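Local coordinates for Per a 4 allergen (Periplaneta americana, PDB 3EBW), which is a major cockroach allergen of the lipocalin family and probably carries small hydrophobic ligands in its beta barrel, as lipocalins do, at residues 12-15 / 16-19; 45-48 / 49-53; 109-113 / 114-118; 132-135 / 136-140. All coordinates share one frame; numbering follows the deposited sequence.

In the fold
Following the chain from the N terminus, contact 1 (12-19) closes a turn just before strand 20-27. Contact 2 (45-53) closes the hairpin of strands 40-46 and 52-59. Contact 3 (109-118) closes the turn that leads strand 106-112 toward strand 119-125. Contact 4 (132-140) lies within helix 132-142, after that strand. The four follow in series, and none nests in or crosses another. Contacts 1 and 2 touch: Ile52 packs on Met15, and Leu46 on Val19. Their centres are about 12 Å apart. Contacts 2 and 3 both reach the same antiparallel sheet, with centres about 27 Å apart. Arg118 of contact 3 bonds Thr16 and Gly50 of the second subunit. Contact 4 touches none of the others.

Contact 1: residues 12-15 / 16-19; sequences GLDM and TKYV
Asp14 meets Thr16 and Lys17 with its carbonyl and its carboxylate. Its carbonyl O accepts Lys17 N at 2.6 Å, with the donor above the carbonyl plane. Asp14 OD1 accepts the hydroxyl of Thr16, 3.0 Å from OG1, on its syn side and 27° out of the carboxylate plane. Asp14 CG lies anti to the backbone N (chi1 -179°), which carries the carboxylate beside Thr16 and Lys17. Asp14 OD2 lies 3.4 Å from Lys17 CG, against the extended chain. Lys17 NZ is 4.6 Å from Asp14 OD2, too far for a salt bridge, though the opposite charges probably attract weakly. Met15 O takes Tyr18 N in a weak bond of 3.5 Å. The selenium of selenomethionine Met15 sits 4.7 Å from the centroid of the Tyr18 ring, an oblique Met-aromatic contact. Tyr18 OH is satisfied by Ser106, and Tyr18 O by Trp22 NE1. Asp14 N gives its hydrogen to Tyr102 OH. A type I turn from Thr16 to Val19 leads into strand 20-27, the start of the lipocalin barrel. The Tyr18 ring stacks on Trp22 of that strand and meets Tyr44 of strand 40-46 edge-to-face. Met97 of strand 93-100 also touches Tyr18.

Contact 2: residues 45-48 / 49-53; sequences TLDE and NGVIQ
Asp47 reaches across the hairpin end to Asn49, Val51 and Gln53. Its CB lies 3.0 Å from Asn49 OD1. Its CG is near the Val51 carbonyl, 3.5 Å from O. At the tip both oxygens meet the Gln53 amide, Asp47 OD1 nearest OE1 at 3.6 Å and OD2 nearest NE2. Asp47 OD2 lies 3.1 Å from Gln53 NE2, but the angle is too poor for a hydrogen bond. OD2 also rests on CB and CG1 of Val51. The carboxylate and the amide are turned 66° apart, and the two side chains cross at about a right angle. Asp47 CG is anti to its own carbonyl carbon (chi1 -48°), which sends the carboxylate across to Val51 and Gln53.

This is a beta hairpin of the lipocalin barrel, closed by a type I turn from Asp47 to Gly50 with a G1 beta bulge at Gly50. Gly50 N donates to Asp47 O from above the carbonyl plane. Gly50 has the positive phi of that bulge, 84°. Asp47 N donates to Val51 O at 2.8 Å. Thr45 and Gln53 form the hydrogen-bonded antiparallel pair, bonded N to O in both directions. Leu46 and Ile52 form the next, non-hydrogen-bonded pair, with their side chains on the same face of the sheet. Leu46 CD1 bends over the turn to 3.4 Å from Gly50 O. It is 4.4 Å from Ile52 CG1, a loose apolar approach. Outside the hairpin, Ile52 touches Met15, Val73 and Trp76.

Contact 3: residues 109-113 / 114-118; sequences AGCLD and NDYSR
The Tyr116 ring meets Cys111 at its edge. Cys111 CB lies near the ring plane, 4.2 Å from Tyr116 CD2. Over one face of the ring sits Asn114 O, 3.7 Å above the plane and offset toward the rim. Asp113 O approaches obliquely, 4.3 Å from Tyr116 CE2. Tyr116 CG is anti to its carbonyl carbon (chi1 -62°). The ring thereby turns back over the turn, although its CB points away from 109-113.

Cys111 also touches the backbone. Its CB is 3.8 Å from Asp115 O, and its SG is 3.9 Å from Tyr116 O. SG is bonded to Cys4 in a disulfide, which ties the N-terminal segment to strand 106-112 near the turn.

The chain reverses in a type II' turn from Leu112 to Asp115. Asp113 holds the first inner position, with a positive phi of 69°. Asp115 N donates to Leu112 O at 3.3 Å, with the donor above the carbonyl plane. The turn belongs to the connection between strands 106-112 and 119-125 of the lipocalin barrel. Asp115 is the centre of an inverse gamma turn, and the chain then turns a corner at 117 and 118.

At that corner, Arg118 reaches the second subunit. Its NH2 donates to Gly50 O and its NH1 bonds Thr16 OG1, both of that other chain. Leu112 packs on Leu120, and the Leu112 side chain is about 4 Å from a bound PE4 molecule, probably from the crystallisation liquor. Asp113 OD2 lies close to Asp32 OD2, a like-charge approach that would probably raise the proton affinity of one of them.

Contact 4: residues 132-135 / 136-140; sequences DATK and AKVNE
Thr134 O accepts Val138 N in a bond of 3.0 Å, the shortest sound polar bond between 132-135 and 136-140. The bond is fairly straight, with an N-H...O angle of 160°, and the donor is tilted 25° from the carbonyl plane. This is the i to i+4 pattern of an alpha helix, here the first turns of helix 132-142. In lipocalins a helix of this kind follows the barrel strands and packs against the barrel. One residue on, Asn139 N donates to Lys135 O at 3.1 Å. The earlier bonds are weaker. Ala136 N makes two weak bonds, to Asp132 O and to Ala133 O. Lys137 N reaches Ala133 O at a long 3.5 Å, also weak.

Val138 is buried, and its CB points toward the preceding turn. Lys137 CB lies 3.2 Å from Thr134 O. Beyond it the Lys137 chain leads away, and NZ makes a weak hydrogen bond to Tyr105 OH. Thr134 OG1 is held by Asp131 OD2, just before the helix. Tyr105 also touches Thr134. Lys135 lies against Phe130 and Leu149, so this side of the helix meets the loops next to it. Thr134 OG1 is anti to the carbonyl carbon (chi1 -54°), which places CG2 anti to the backbone N. From there it meets the next turn, with Thr134 CG2 3.8 Å from Val138 CG2.

Contact 1: residues 12-15 / 16-19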
ATOM      1  N   GLY A  12     -15.949  -7.155  25.224  1.00 55.32           N
ATOM      2  CA  GLY A  12     -17.262  -7.761  25.112  1.00 54.75           C
ATOM      3  C   GLY A  12     -17.434  -8.431  23.767  1.00 55.25           C
ATOM      4  O   GLY A  12     -18.558  -8.646  23.317  1.00 54.87           O
ATOM      5  N   LEU A  13     -16.310  -8.759  23.129  1.00 52.93           N
ATOM      6  CA  LEU A  13     -16.328  -9.395  21.824  1.00 51.04           C
ATOM      7  C   LEU A  13     -17.094 -10.715  21.902  1.00 52.38           C
ATOM      8  O   LEU A  13     -16.864 -11.524  22.781  1.00 52.74           O
ATOM      9  CB  LEU A  13     -14.893  -9.628  21.326  1.00 43.58           C
ATOM     10  CG  LEU A  13     -14.767 -10.407  20.007  1.00 40.48           C
ATOM     11  CD1 LEU A  13     -15.494  -9.678  18.883  1.00 38.90           C
ATOM     12  CD2 LEU A  13     -13.305 -10.619  19.694  1.00 40.11           C
ATOM     13  N   ASP A  14     -18.009 -10.915  20.967  1.00 52.87           N
ATOM     14  CA  ASP A  14     -18.820 -12.120  20.918  1.00 52.06           C
ATOM     15  C   ASP A  14     -18.877 -12.623  19.456  1.00 52.12           C
ATOM     16  O   ASP A  14     -19.776 -12.274  18.685  1.00 49.76           O
ATOM     17  CB  ASP A  14     -20.218 -11.794  21.472  1.00 42.21           C
ATOM     18  CG  ASP A  14     -21.141 -12.994  21.497  1.00 41.32           C
ATOM     19  OD1 ASP A  14     -20.655 -14.128  21.343  1.00 39.72           O
ATOM     20  OD2 ASP A  14     -22.361 -12.812  21.678  1.00 42.12           O
HETATM   21  N   MSE A  15     -17.895 -13.448  19.095  1.00 45.23           N
HETATM   22  CA  MSE A  15     -17.791 -13.992  17.749  1.00 47.23           C
HETATM   23  C   MSE A  15     -19.055 -14.666  17.276  1.00 48.01           C
HETATM   24  O   MSE A  15     -19.167 -15.046  16.129  1.00 48.26           O
HETATM   25  CB  MSE A  15     -16.602 -14.949  17.640  1.00 58.66           C
HETATM   26  CG  MSE A  15     -15.259 -14.232  17.695  1.00 60.50           C
HETATM   27 SE   MSE A  15     -15.108 -12.773  16.383  1.00 63.21          SE
HETATM   28  CE  MSE A  15     -14.474 -13.858  14.909  1.00 61.78           C
ATOM     29  N   THR A  16     -20.023 -14.802  18.158  1.00 56.88           N
ATOM     30  CA  THR A  16     -21.265 -15.417  17.764  1.00 59.40           C
ATOM     31  C   THR A  16     -22.091 -14.331  17.107  1.00 59.75           C
ATOM     32  O   THR A  16     -22.844 -14.598  16.185  1.00 60.19           O
ATOM     33  CB  THR A  16     -21.991 -15.986  18.975  1.00 67.39           C
ATOM     34  OG1 THR A  16     -21.046 -16.681  19.793  1.00 69.96           O
ATOM     35  CG2 THR A  16     -23.059 -16.968  18.534  1.00 67.38           C
ATOM     36  N   LYS A  17     -21.938 -13.101  17.585  1.00 84.35           N
ATOM     37  CA  LYS A  17     -22.658 -11.962  17.022  1.00 84.10           C
ATOM     38  C   LYS A  17     -21.943 -11.461  15.765  1.00 83.98           C
ATOM     39  O   LYS A  17     -22.413 -10.544  15.091  1.00 84.27           O
ATOM     40  CB  LYS A  17     -22.731 -10.820  18.036  1.00 73.86           C
ATOM     41  CG  LYS A  17     -23.743 -10.995  19.155  1.00 76.59           C
ATOM     42  CD  LYS A  17     -23.722  -9.766  20.057  1.00 77.44           C
ATOM     43  CE  LYS A  17     -24.756  -9.816  21.155  1.00 77.31           C
ATOM     44  NZ  LYS A  17     -24.495  -8.714  22.120  1.00 78.00           N
ATOM     45  N   TYR A  18     -20.798 -12.066  15.466  1.00 50.05           N
ATOM     46  CA  TYR A  18     -20.002 -11.684  14.311  1.00 49.33           C
ATOM     47  C   TYR A  18     -20.359 -12.562  13.133  1.00 48.79           C
ATOM     48  O   TYR A  18     -19.812 -12.417  12.049  1.00 48.67           O
ATOM     49  CB  TYR A  18     -18.521 -11.847  14.624  1.00 47.16           C
ATOM     50  CG  TYR A  18     -17.648 -11.011  13.728  1.00 46.75           C
ATOM     51  CD1 TYR A  18     -17.581  -9.629  13.887  1.00 46.31           C
ATOM     52  CD2 TYR A  18     -16.919 -11.594  12.694  1.00 46.51           C
ATOM     53  CE1 TYR A  18     -16.819  -8.852  13.041  1.00 44.55           C
ATOM     54  CE2 TYR A  18     -16.158 -10.830  11.847  1.00 44.70           C
ATOM     55  CZ  TYR A  18     -16.109  -9.454  12.016  1.00 45.44           C
ATOM     56  OH  TYR A  18     -15.376  -8.683  11.136  1.00 44.15           O
ATOM     57  N   VAL A  19     -21.263 -13.503  13.365  1.00 48.85           N
ATOM     58  CA  VAL A  19     -21.705 -14.409  12.322  1.00 49.21           C
ATOM     59  C   VAL A  19     -22.138 -13.601  11.104  1.00 48.99           C
ATOM     60  O   VAL A  19     -22.499 -12.432  11.226  1.00 48.32           O
ATOM     61  CB  VAL A  19     -22.878 -15.303  12.836  1.00 54.50           C
ATOM     62  CG1 VAL A  19     -23.877 -15.586  11.719  1.00 53.87           C
ATOM     63  CG2 VAL A  19     -22.317 -16.627  13.375  1.00 54.12           C
TER

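Contact 2: residues 45-48 / 49-53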
ATOM      1  N   THR A  45     -19.999 -18.605   9.905  1.00 48.09           N
ATOM      2  CA  THR A  45     -21.096 -19.532  10.058  1.00 50.94           C
ATOM      3  C   THR A  45     -20.936 -20.326  11.336  1.00 52.17           C
ATOM      4  O   THR A  45     -19.843 -20.823  11.638  1.00 52.55           O
ATOM      5  CB  THR A  45     -21.072 -20.477   8.872  1.00 52.20           C
ATOM      6  OG1 THR A  45     -21.489 -19.750   7.711  1.00 54.05           O
ATOM      7  CG2 THR A  45     -21.914 -21.698   9.110  1.00 52.17           C
ATOM      8  N   LEU A  46     -22.026 -20.427  12.093  1.00 45.53           N
ATOM      9  CA  LEU A  46     -22.040 -21.180  13.344  1.00 46.04           C
ATOM     10  C   LEU A  46     -22.632 -22.581  13.134  1.00 45.33           C
ATOM     11  O   LEU A  46     -23.822 -22.725  12.894  1.00 45.78           O
ATOM     12  CB  LEU A  46     -22.859 -20.422  14.387  1.00 61.88           C
ATOM     13  CG  LEU A  46     -23.322 -21.248  15.589  1.00 64.97           C
ATOM     14  CD1 LEU A  46     -22.142 -21.797  16.415  1.00 64.96           C
ATOM     15  CD2 LEU A  46     -24.214 -20.358  16.432  1.00 66.35           C
ATOM     16  N   ASP A  47     -21.801 -23.613  13.203  1.00 41.27           N
ATOM     17  CA  ASP A  47     -22.278 -24.989  13.048  1.00 41.81           C
ATOM     18  C   ASP A  47     -23.025 -25.462  14.293  1.00 43.66           C
ATOM     19  O   ASP A  47     -22.941 -24.839  15.362  1.00 43.76           O
ATOM     20  CB  ASP A  47     -21.105 -25.922  12.803  1.00 56.04           C
ATOM     21  CG  ASP A  47     -20.181 -25.407  11.734  1.00 55.56           C
ATOM     22  OD1 ASP A  47     -20.667 -24.666  10.846  1.00 53.84           O
ATOM     23  OD2 ASP A  47     -18.981 -25.759  11.779  1.00 54.56           O
ATOM     24  N   GLU A  48     -23.741 -26.577  14.182  1.00 96.95           N
ATOM     25  CA  GLU A  48     -24.496 -27.066  15.329  1.00 97.32           C
ATOM     26  C   GLU A  48     -23.695 -27.729  16.447  1.00 95.12           C
ATOM     27  O   GLU A  48     -24.230 -27.990  17.524  1.00 95.64           O
ATOM     28  CB  GLU A  48     -25.615 -27.987  14.865  1.00 89.85           C
ATOM     29  CG  GLU A  48     -26.923 -27.251  14.725  1.00 94.30           C
ATOM     30  CD  GLU A  48     -28.036 -28.145  14.253  1.00 98.43           C
ATOM     31  OE1 GLU A  48     -28.289 -29.170  14.931  1.00 99.24           O
ATOM     32  OE2 GLU A  48     -28.653 -27.825  13.206  1.00 98.90           O
ATOM     33  N   ASN A  49     -22.417 -27.994  16.200  1.00 41.51           N
ATOM     34  CA  ASN A  49     -21.570 -28.595  17.213  1.00 39.46           C
ATOM     35  C   ASN A  49     -20.813 -27.451  17.909  1.00 38.39           C
ATOM     36  O   ASN A  49     -19.767 -27.646  18.560  1.00 37.44           O
ATOM     37  CB  ASN A  49     -20.619 -29.576  16.555  1.00 51.49           C
ATOM     38  CG  ASN A  49     -19.787 -28.928  15.498  1.00 52.18           C
ATOM     39  OD1 ASN A  49     -20.221 -27.953  14.879  1.00 54.90           O
ATOM     40  ND2 ASN A  49     -18.586 -29.453  15.273  1.00 49.77           N
ATOM     41  N   GLY A  50     -21.369 -26.251  17.743  1.00 43.04           N
ATOM     42  CA  GLY A  50     -20.835 -25.057  18.359  1.00 43.52           C
ATOM     43  C   GLY A  50     -19.702 -24.354  17.650  1.00 42.42           C
ATOM     44  O   GLY A  50     -19.431 -23.198  17.942  1.00 41.40           O
ATOM     45  N   VAL A  51     -19.042 -25.039  16.728  1.00 52.61           N
ATOM     46  CA  VAL A  51     -17.922 -24.450  16.005  1.00 52.26           C
ATOM     47  C   VAL A  51     -18.280 -23.274  15.122  1.00 50.22           C
ATOM     48  O   VAL A  51     -19.243 -23.337  14.372  1.00 50.16           O
ATOM     49  CB  VAL A  51     -17.213 -25.473  15.092  1.00 46.92           C
ATOM     50  CG1 VAL A  51     -16.103 -24.780  14.329  1.00 45.60           C
ATOM     51  CG2 VAL A  51     -16.636 -26.620  15.922  1.00 47.99           C
ATOM     52  N   ILE A  52     -17.518 -22.191  15.228  1.00 46.83           N
ATOM     53  CA  ILE A  52     -17.752 -21.054  14.351  1.00 45.37           C
ATOM     54  C   ILE A  52     -16.824 -21.273  13.163  1.00 44.63           C
ATOM     55  O   ILE A  52     -15.600 -21.421  13.289  1.00 44.56           O
ATOM     56  CB  ILE A  52     -17.439 -19.714  14.992  1.00 36.79           C
ATOM     57  CG1 ILE A  52     -18.428 -19.448  16.126  1.00 36.31           C
ATOM     58  CG2 ILE A  52     -17.534 -18.613  13.929  1.00 35.73           C
ATOM     59  CD1 ILE A  52     -18.382 -18.043  16.620  1.00 35.52           C
ATOM     60  N   GLN A  53     -17.422 -21.314  11.996  1.00 40.78           N
ATOM     61  CA  GLN A  53     -16.662 -21.585  10.809  1.00 39.61           C
ATOM     62  C   GLN A  53     -16.473 -20.317   9.987  1.00 36.39           C
ATOM     63  O   GLN A  53     -17.388 -19.474   9.879  1.00 34.20           O
ATOM     64  CB  GLN A  53     -17.426 -22.625  10.017  1.00 56.32           C
ATOM     65  CG  GLN A  53     -16.590 -23.630   9.335  1.00 59.77           C
ATOM     66  CD  GLN A  53     -17.446 -24.745   8.832  1.00 63.63           C
ATOM     67  OE1 GLN A  53     -18.397 -24.516   8.074  1.00 65.91           O
ATOM     68  NE2 GLN A  53     -17.138 -25.971   9.264  1.00 64.65           N
TER

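Contact 3: residues 109-113 / 114-118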
ATOM      1  N   ALA A 109      -7.751  -6.308  12.927  1.00 40.44           N
ATOM      2  CA  ALA A 109      -6.347  -6.050  12.624  1.00 40.96           C
ATOM      3  C   ALA A 109      -5.410  -7.142  13.125  1.00 42.56           C
ATOM      4  O   ALA A 109      -5.628  -7.715  14.174  1.00 41.35           O
ATOM      5  CB  ALA A 109      -5.927  -4.705  13.204  1.00 32.35           C
ATOM      6  N   GLY A 110      -4.359  -7.417  12.357  1.00 43.68           N
ATOM      7  CA  GLY A 110      -3.407  -8.437  12.732  1.00 45.08           C
ATOM      8  C   GLY A 110      -2.082  -8.137  12.077  1.00 46.59           C
ATOM      9  O   GLY A 110      -1.796  -7.000  11.727  1.00 46.12           O
ATOM     10  N   CYS A 111      -1.273  -9.173  11.918  1.00 37.53           N
ATOM     11  CA  CYS A 111       0.038  -9.063  11.322  1.00 42.01           C
ATOM     12  C   CYS A 111       0.084 -10.082  10.197  1.00 45.73           C
ATOM     13  O   CYS A 111      -0.835 -10.873  10.055  1.00 47.08           O
ATOM     14  CB  CYS A 111       1.077  -9.372  12.378  1.00 36.23           C
ATOM     15  SG  CYS A 111       0.986  -8.234  13.806  1.00 38.25           S
ATOM     16  N   LEU A 112       1.118 -10.066   9.369  1.00 56.90           N
ATOM     17  CA  LEU A 112       1.154 -11.034   8.289  1.00 62.43           C
ATOM     18  C   LEU A 112       2.483 -11.748   8.244  1.00 65.56           C
ATOM     19  O   LEU A 112       3.533 -11.115   8.257  1.00 65.90           O
ATOM     20  CB  LEU A 112       0.821 -10.355   6.951  1.00 71.48           C
ATOM     21  CG  LEU A 112      -0.678 -10.032   6.754  1.00 73.93           C
ATOM     22  CD1 LEU A 112      -0.856  -9.188   5.516  1.00 73.66           C
ATOM     23  CD2 LEU A 112      -1.521 -11.318   6.641  1.00 73.14           C
ATOM     24  N   ASP A 113       2.414 -13.078   8.231  1.00 65.29           N
ATOM     25  CA  ASP A 113       3.591 -13.952   8.206  1.00 71.04           C
ATOM     26  C   ASP A 113       4.365 -13.881   9.527  1.00 74.40           C
ATOM     27  O   ASP A 113       3.782 -14.052  10.598  1.00 75.17           O
ATOM     28  CB  ASP A 113       4.479 -13.592   7.010  1.00 93.82           C
ATOM     29  CG  ASP A 113       3.680 -13.484   5.714  1.00 94.18           C
ATOM     30  OD1 ASP A 113       2.770 -14.316   5.503  1.00 94.49           O
ATOM     31  OD2 ASP A 113       3.953 -12.576   4.902  1.00 94.76           O
ATOM     32  N   ASN A 114       5.668 -13.646   9.474  1.00134.56           N
ATOM     33  CA  ASN A 114       6.434 -13.551  10.713  1.00137.56           C
ATOM     34  C   ASN A 114       6.720 -12.087  11.002  1.00139.53           C
ATOM     35  O   ASN A 114       7.366 -11.750  11.993  1.00141.32           O
ATOM     36  CB  ASN A 114       7.746 -14.326  10.589  1.00140.45           C
ATOM     37  CG  ASN A 114       7.526 -15.813  10.423  1.00139.73           C
ATOM     38  OD1 ASN A 114       6.770 -16.246   9.554  1.00140.36           O
ATOM     39  ND2 ASN A 114       8.191 -16.606  11.256  1.00139.39           N
ATOM     40  N   ASP A 115       6.211 -11.224  10.128  1.00 81.87           N
ATOM     41  CA  ASP A 115       6.411  -9.786  10.236  1.00 81.33           C
ATOM     42  C   ASP A 115       5.451  -9.139  11.233  1.00 79.90           C
ATOM     43  O   ASP A 115       4.452  -8.522  10.865  1.00 80.06           O
ATOM     44  CB  ASP A 115       6.278  -9.152   8.840  1.00 93.43           C
ATOM     45  CG  ASP A 115       6.867  -7.749   8.767  1.00 94.07           C
ATOM     46  OD1 ASP A 115       7.861  -7.478   9.478  1.00 97.13           O
ATOM     47  OD2 ASP A 115       6.345  -6.922   7.983  1.00 96.13           O
ATOM     48  N   TYR A 116       5.770  -9.291  12.509  1.00 78.81           N
ATOM     49  CA  TYR A 116       4.961  -8.727  13.573  1.00 75.99           C
ATOM     50  C   TYR A 116       5.188  -7.233  13.580  1.00 72.23           C
ATOM     51  O   TYR A 116       4.452  -6.483  14.223  1.00 70.03           O
ATOM     52  CB  TYR A 116       5.385  -9.307  14.918  1.00 84.85           C
ATOM     53  CG  TYR A 116       5.205 -10.797  15.020  1.00 88.81           C
ATOM     54  CD1 TYR A 116       6.221 -11.602  15.523  1.00 91.67           C
ATOM     55  CD2 TYR A 116       4.016 -11.405  14.623  1.00 91.40           C
ATOM     56  CE1 TYR A 116       6.062 -12.983  15.630  1.00 93.38           C
ATOM     57  CE2 TYR A 116       3.844 -12.786  14.724  1.00 93.38           C
ATOM     58  CZ  TYR A 116       4.873 -13.566  15.228  1.00 93.83           C
ATOM     59  OH  TYR A 116       4.722 -14.928  15.324  1.00 96.38           O
ATOM     60  N   SER A 117       6.227  -6.814  12.863  1.00 73.26           N
ATOM     61  CA  SER A 117       6.594  -5.407  12.755  1.00 70.14           C
ATOM     62  C   SER A 117       5.533  -4.618  11.988  1.00 64.69           C
ATOM     63  O   SER A 117       5.180  -3.495  12.367  1.00 63.06           O
ATOM     64  CB  SER A 117       7.945  -5.280  12.050  1.00165.00           C
ATOM     65  OG  SER A 117       8.320  -3.922  11.910  1.00171.35           O
ATOM     66  N   ARG A 118       5.010  -5.228  10.928  1.00 68.83           N
ATOM     67  CA  ARG A 118       4.011  -4.592  10.076  1.00 63.74           C
ATOM     68  C   ARG A 118       2.562  -4.940  10.451  1.00 57.97           C
ATOM     69  O   ARG A 118       2.122  -6.094  10.312  1.00 55.96           O
ATOM     70  CB  ARG A 118       4.279  -4.993   8.617  1.00 58.28           C
ATOM     71  CG  ARG A 118       3.930  -3.942   7.557  1.00 59.66           C
ATOM     72  CD  ARG A 118       2.439  -3.682   7.474  1.00 61.92           C
ATOM     73  NE  ARG A 118       2.087  -2.649   6.503  1.00 61.50           N
ATOM     74  CZ  ARG A 118       2.374  -2.715   5.213  1.00 60.26           C
ATOM     75  NH1 ARG A 118       3.024  -3.762   4.737  1.00 60.92           N
ATOM     76  NH2 ARG A 118       1.986  -1.744   4.399  1.00 60.81           N
TER

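Contact 4: residues 132-135 / 136-140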
ATOM      1  N   ASP A 132     -22.032   8.007   4.541  1.00128.92           N
ATOM      2  CA  ASP A 132     -21.239   9.015   5.239  1.00129.22           C
ATOM      3  C   ASP A 132     -21.332   8.900   6.754  1.00129.13           C
ATOM      4  O   ASP A 132     -20.402   9.265   7.470  1.00129.27           O
ATOM      5  CB  ASP A 132     -21.638  10.408   4.750  1.00 96.69           C
ATOM      6  CG  ASP A 132     -21.257  10.627   3.291  1.00 98.24           C
ATOM      7  OD1 ASP A 132     -20.054  10.826   3.015  1.00 98.35           O
ATOM      8  OD2 ASP A 132     -22.149  10.572   2.417  1.00 99.02           O
ATOM      9  N   ALA A 133     -22.446   8.360   7.234  1.00 99.43           N
ATOM     10  CA  ALA A 133     -22.650   8.175   8.665  1.00 98.47           C
ATOM     11  C   ALA A 133     -21.583   7.244   9.242  1.00 97.77           C
ATOM     12  O   ALA A 133     -20.763   7.647  10.075  1.00 97.39           O
ATOM     13  CB  ALA A 133     -24.030   7.591   8.913  1.00 72.70           C
ATOM     14  N   THR A 134     -21.612   5.992   8.791  1.00 95.52           N
ATOM     15  CA  THR A 134     -20.666   4.970   9.232  1.00 92.91           C
ATOM     16  C   THR A 134     -19.224   5.483   9.122  1.00 90.52           C
ATOM     17  O   THR A 134     -18.540   5.625  10.136  1.00 89.08           O
ATOM     18  CB  THR A 134     -20.834   3.663   8.393  1.00 70.01           C
ATOM     19  OG1 THR A 134     -22.201   3.232   8.437  1.00 68.42           O
ATOM     20  CG2 THR A 134     -19.962   2.552   8.948  1.00 70.42           C
ATOM     21  N   LYS A 135     -18.779   5.768   7.898  1.00 72.52           N
ATOM     22  CA  LYS A 135     -17.423   6.274   7.652  1.00 71.48           C
ATOM     23  C   LYS A 135     -16.945   7.171   8.791  1.00 70.17           C
ATOM     24  O   LYS A 135     -15.804   7.068   9.256  1.00 68.48           O
ATOM     25  CB  LYS A 135     -17.369   7.071   6.344  1.00 86.26           C
ATOM     26  CG  LYS A 135     -17.084   6.264   5.094  1.00 85.70           C
ATOM     27  CD  LYS A 135     -16.435   7.165   4.052  1.00 85.97           C
ATOM     28  CE  LYS A 135     -15.812   6.374   2.910  1.00 86.53           C
ATOM     29  NZ  LYS A 135     -14.712   7.132   2.233  1.00 86.26           N
ATOM     30  N   ALA A 136     -17.832   8.058   9.223  1.00 78.72           N
ATOM     31  CA  ALA A 136     -17.537   8.980  10.308  1.00 77.52           C
ATOM     32  C   ALA A 136     -17.040   8.196  11.515  1.00 75.77           C
ATOM     33  O   ALA A 136     -15.949   8.451  12.047  1.00 75.62           O
ATOM     34  CB  ALA A 136     -18.792   9.752  10.675  1.00 94.54           C
ATOM     35  N   LYS A 137     -17.860   7.235  11.931  1.00 59.11           N
ATOM     36  CA  LYS A 137     -17.566   6.387  13.078  1.00 57.43           C
ATOM     37  C   LYS A 137     -16.278   5.584  12.901  1.00 56.39           C
ATOM     38  O   LYS A 137     -15.442   5.530  13.813  1.00 55.70           O
ATOM     39  CB  LYS A 137     -18.743   5.439  13.327  1.00 89.74           C
ATOM     40  CG  LYS A 137     -18.600   4.588  14.564  1.00 91.36           C
ATOM     41  CD  LYS A 137     -18.395   5.451  15.792  1.00 93.06           C
ATOM     42  CE  LYS A 137     -18.348   4.591  17.025  1.00 93.69           C
ATOM     43  NZ  LYS A 137     -19.512   3.667  16.985  1.00 95.34           N
ATOM     44  N   VAL A 138     -16.122   4.970  11.725  1.00 74.38           N
ATOM     45  CA  VAL A 138     -14.949   4.154  11.442  1.00 72.64           C
ATOM     46  C   VAL A 138     -13.674   4.952  11.641  1.00 71.55           C
ATOM     47  O   VAL A 138     -12.661   4.399  12.070  1.00 70.43           O
ATOM     48  CB  VAL A 138     -14.976   3.580  10.001  1.00 49.61           C
ATOM     49  CG1 VAL A 138     -13.777   2.674   9.767  1.00 49.15           C
ATOM     50  CG2 VAL A 138     -16.225   2.782   9.798  1.00 50.19           C
ATOM     51  N   ASN A 139     -13.726   6.251  11.336  1.00 71.28           N
ATOM     52  CA  ASN A 139     -12.558   7.117  11.498  1.00 71.56           C
ATOM     53  C   ASN A 139     -12.471   7.617  12.916  1.00 71.19           C
ATOM     54  O   ASN A 139     -11.395   7.942  13.417  1.00 70.72           O
ATOM     55  CB  ASN A 139     -12.623   8.292  10.538  1.00 84.39           C
ATOM     56  CG  ASN A 139     -12.335   7.882   9.131  1.00 85.42           C
ATOM     57  OD1 ASN A 139     -13.120   7.166   8.507  1.00 86.11           O
ATOM     58  ND2 ASN A 139     -11.190   8.306   8.622  1.00 85.50           N
ATOM     59  N   GLU A 140     -13.628   7.680  13.558  1.00100.95           N
ATOM     60  CA  GLU A 140     -13.704   8.095  14.938  1.00 99.78           C
ATOM     61  C   GLU A 140     -12.913   7.027  15.700  1.00 98.28           C
ATOM     62  O   GLU A 140     -12.110   7.340  16.586  1.00 98.29           O
ATOM     63  CB  GLU A 140     -15.164   8.104  15.367  1.00103.33           C
ATOM     64  CG  GLU A 140     -15.432   8.715  16.709  1.00105.53           C
ATOM     65  CD  GLU A 140     -16.873   8.514  17.124  1.00107.86           C
ATOM     66  OE1 GLU A 140     -17.774   8.999  16.404  1.00106.80           O
ATOM     67  OE2 GLU A 140     -17.101   7.862  18.164  1.00107.68           O
TER